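PDB 6EIB: sensory box/GGDEF family protein from Vibrio cholerae serotype O1, which makes the second messenger cyclic di-GMP from two GTP molecules through its magnesium-dependent GGDEF-type catalytic domain and takes part in biofilm formation. Local coordinates for residues Arg138-Ala143 and Cys155-Arg159. Sequence-based numbering, arbitrary orientation.
Sequences RRSDQA and CCIYR. With SO4 (sulfate ion), chain G.
With chi1 at 179°, Tyr158 swings its ring away from its own backbone N and out over helix 133-148, where Arg139 meets one face. The Arg139 methylene CG sits almost squarely over the ring centre, 3.8 Å from the centroid of Tyr158, a CH-pi contact; a bend at chi3 (-60°) then turns the guanidinium off to a salt bridge with Asp130 and hydrogen bonds to Ser124 and Ser125. Gln142 comes to the ring edge instead, its amide plane 58° from the ring and OE1 3.1 Å from Tyr158 CE2. Nearer the backbone, Ala143 CB packs 3.9 Å from Tyr158 CB and also against Cys156 CB. This joins the helix to the end of strand 154-157 and the residue that follows it, closing the beta-alpha-beta unit begun by strand 119-125 at one edge of the GGDEF-domain sheet. Beyond the ring, sulfate O1 accepts three hydrogen bonds: from Tyr158 OH at 2.9 Å, Gln142 NE2 at 3.0 Å and Arg138 NH2 at 2.8 Å. The ion probably came from the crystallisation liquor, which suggests an anion-accepting spot rather than a functional site; Arg138 would offset part of the sulfate's charge. No hydrogen bond runs directly between the two segments: CH-pi and van der Waals contacts join them, and the sulfate supplies the polar bridge.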
ATOM      1  N   ARG A 138      -3.703 -11.933  -2.060  1.00 19.85           N
ATOM      2  CA  ARG A 138      -5.030 -12.343  -1.597  1.00 20.78           C
ATOM      3  C   ARG A 138      -5.226 -12.006  -0.113  1.00 20.60           C
ATOM      4  O   ARG A 138      -6.304 -11.536   0.311  1.00 18.25           O
ATOM      5  CB  ARG A 138      -5.242 -13.840  -1.842  1.00 22.14           C
ATOM      6  CG  ARG A 138      -6.450 -14.362  -1.190  1.00 26.44           C
ATOM      7  CD  ARG A 138      -6.577 -15.837  -1.390  1.00 31.10           C
ATOM      8  NE  ARG A 138      -7.793 -16.293  -0.738  1.00 36.11           N
ATOM      9  CZ  ARG A 138      -7.821 -16.693   0.526  1.00 38.98           C
ATOM     10  NH1 ARG A 138      -6.688 -16.712   1.235  1.00 37.81           N
ATOM     11  NH2 ARG A 138      -8.966 -17.092   1.061  1.00 41.67           N
ATOM     12  N   ARG A 139      -4.183 -12.223   0.687  1.00 21.31           N
ATOM     13  CA  ARG A 139      -4.286 -11.964   2.127  1.00 21.31           C
ATOM     14  C   ARG A 139      -4.222 -10.462   2.438  1.00 21.14           C
ATOM     15  O   ARG A 139      -4.972  -9.983   3.282  1.00 21.43           O
ATOM     16  CB  ARG A 139      -3.199 -12.727   2.898  1.00 23.07           C
ATOM     17  CG  ARG A 139      -3.394 -14.257   2.930  1.00 23.59           C
ATOM     18  CD  ARG A 139      -2.430 -14.890   3.864  1.00 25.03           C
ATOM     19  NE  ARG A 139      -1.065 -14.613   3.437  1.00 24.78           N
ATOM     20  CZ  ARG A 139      -0.312 -15.478   2.749  1.00 24.14           C
ATOM     21  NH1 ARG A 139      -0.795 -16.681   2.446  1.00 23.53           N
ATOM     22  NH2 ARG A 139       0.931 -15.156   2.396  1.00 23.07           N
ATOM     23  N   SER A 140      -3.348  -9.707   1.774  1.00 21.39           N
ATOM     24  CA  SER A 140      -3.318  -8.272   2.065  1.00 21.24           C
ATOM     25  C   SER A 140      -4.584  -7.622   1.524  1.00 21.20           C
ATOM     26  O   SER A 140      -5.113  -6.710   2.137  1.00 20.15           O
ATOM     27  CB  SER A 140      -2.061  -7.577   1.519  1.00 22.19           C
ATOM     28  OG  SER A 140      -1.967  -7.580   0.105  1.00 23.45           O
ATOM     29  N   ASP A 141      -5.073  -8.097   0.378  1.00 22.72           N
ATOM     30  CA  ASP A 141      -6.293  -7.549  -0.196  1.00 23.42           C
ATOM     31  C   ASP A 141      -7.462  -7.827   0.744  1.00 25.81           C
ATOM     32  O   ASP A 141      -8.335  -6.957   0.951  1.00 27.70           O
ATOM     33  CB  ASP A 141      -6.533  -8.140  -1.603  1.00 25.38           C
ATOM     34  CG  ASP A 141      -7.669  -7.435  -2.380  1.00 26.50           C
ATOM     35  OD1 ASP A 141      -7.871  -6.217  -2.195  1.00 25.06           O
ATOM     36  OD2 ASP A 141      -8.370  -8.118  -3.176  1.00 28.30           O
ATOM     37  N   GLN A 142      -7.502  -9.020   1.337  1.00 25.76           N
ATOM     38  CA  GLN A 142      -8.618  -9.354   2.233  1.00 25.66           C
ATOM     39  C   GLN A 142      -8.591  -8.563   3.536  1.00 24.17           C
ATOM     40  O   GLN A 142      -9.627  -8.138   4.060  1.00 22.51           O
ATOM     41  CB  GLN A 142      -8.615 -10.855   2.571  1.00 29.35           C
ATOM     42  CG  GLN A 142      -9.891 -11.298   3.241  1.00 36.00           C
ATOM     43  CD  GLN A 142      -9.805 -12.688   3.829  1.00 41.07           C
ATOM     44  OE1 GLN A 142      -9.676 -12.842   5.046  1.00 45.28           O
ATOM     45  NE2 GLN A 142      -9.849 -13.711   2.973  1.00 39.91           N
ATOM     46  N   ALA A 143      -7.383  -8.333   4.034  1.00 22.99           N
ATOM     47  CA  ALA A 143      -7.167  -7.516   5.216  1.00 23.33           C
ATOM     48  C   ALA A 143      -7.538  -6.088   4.916  1.00 21.39           C
ATOM     49  O   ALA A 143      -8.032  -5.388   5.787  1.00 25.25           O
ATOM     50  CB  ALA A 143      -5.643  -7.619   5.715  1.00 16.84           C
ATOM     51  N   CYS A 155      -6.593   0.284   9.372  1.00 25.77           N
ATOM     52  CA  CYS A 155      -5.541  -0.643   8.984  0.55 26.07           C
ATOM     53  C   CYS A 155      -5.778  -2.000   9.609  1.00 26.90           C
ATOM     54  O   CYS A 155      -6.188  -2.089  10.767  1.00 29.65           O
ATOM     55  CB  CYS A 155      -4.168  -0.124   9.403  0.55 26.32           C
ATOM     56  SG  CYS A 155      -3.527   1.112   8.307  0.55 26.35           S
ATOM     57  N   CYS A 156      -5.521  -3.064   8.847  1.00 24.45           N
ATOM     58  CA  CYS A 156      -5.691  -4.419   9.365  0.56 24.04           C
ATOM     59  C   CYS A 156      -4.552  -5.336   8.930  1.00 23.88           C
ATOM     60  O   CYS A 156      -4.084  -5.276   7.801  1.00 21.41           O
ATOM     61  CB  CYS A 156      -7.021  -5.029   8.906  0.56 23.88           C
ATOM     62  SG  CYS A 156      -8.430  -4.591   9.943  0.56 28.86           S
ATOM     63  N   ILE A 157      -4.120  -6.202   9.834  1.00 25.43           N
ATOM     64  CA  ILE A 157      -3.181  -7.250   9.440  1.00 27.11           C
ATOM     65  C   ILE A 157      -3.977  -8.537   9.175  1.00 28.20           C
ATOM     66  O   ILE A 157      -4.935  -8.841   9.889  1.00 27.92           O
ATOM     67  CB  ILE A 157      -2.126  -7.467  10.508  1.00 30.34           C
ATOM     68  CG1 ILE A 157      -1.046  -8.435  10.035  1.00 31.22           C
ATOM     69  CG2 ILE A 157      -2.747  -7.982  11.765  1.00 33.45           C
ATOM     70  CD1 ILE A 157       0.126  -8.402  10.986  1.00 34.29           C
ATOM     71  N   TYR A 158      -3.646  -9.268   8.123  1.00 30.30           N
ATOM     72  CA  TYR A 158      -4.379 -10.520   7.893  1.00 33.62           C
ATOM     73  C   TYR A 158      -4.098 -11.579   8.940  1.00 38.60           C
ATOM     74  O   TYR A 158      -2.946 -11.878   9.227  1.00 40.64           O
ATOM     75  CB  TYR A 158      -4.063 -11.096   6.518  1.00 33.02           C
ATOM     76  CG  TYR A 158      -4.773 -12.405   6.260  1.00 34.65           C
ATOM     77  CD1 TYR A 158      -4.190 -13.621   6.646  1.00 35.52           C
ATOM     78  CD2 TYR A 158      -6.009 -12.438   5.648  1.00 35.81           C
ATOM     79  CE1 TYR A 158      -4.819 -14.825   6.428  1.00 36.78           C
ATOM     80  CE2 TYR A 158      -6.654 -13.647   5.418  1.00 36.96           C
ATOM     81  CZ  TYR A 158      -6.051 -14.833   5.813  1.00 38.12           C
ATOM     82  OH  TYR A 158      -6.674 -16.042   5.591  1.00 40.24           O
ATOM     83  N   ARG A 159      -5.164 -12.177   9.455  1.00 42.26           N
ATOM     84  CA  ARG A 159      -5.101 -13.363  10.300  1.00 48.39           C
ATOM     85  C   ARG A 159      -6.117 -14.391   9.800  1.00 52.50           C
ATOM     86  O   ARG A 159      -7.180 -14.036   9.285  1.00 51.54           O
ATOM     87  CB  ARG A 159      -5.345 -13.039  11.776  1.00 51.03           C
ATOM     88  CG  ARG A 159      -4.261 -12.205  12.417  1.00 52.52           C
ATOM     89  CD  ARG A 159      -2.905 -12.875  12.222  1.00 53.91           C
ATOM     90  NE  ARG A 159      -1.810 -12.082  12.778  1.00 55.23           N
ATOM     91  CZ  ARG A 159      -0.519 -12.288  12.524  1.00 55.19           C
ATOM     92  NH1 ARG A 159      -0.137 -13.270  11.708  1.00 54.06           N
ATOM     93  NH2 ARG A 159       0.394 -11.501  13.086  1.00 56.11           N
TER
HETATM   94  S   SO4 G 203      -9.424 -17.731   4.259  1.00 90.43           S
HETATM   95  O1  SO4 G 203      -8.950 -16.433   3.802  1.00 90.64           O
HETATM   96  O2  SO4 G 203     -10.032 -17.570   5.575  1.00 90.62           O
HETATM   97  O3  SO4 G 203     -10.444 -18.232   3.337  1.00 90.69           O
HETATM   98  O4  SO4 G 203      -8.291 -18.647   4.329  1.00 89.93           O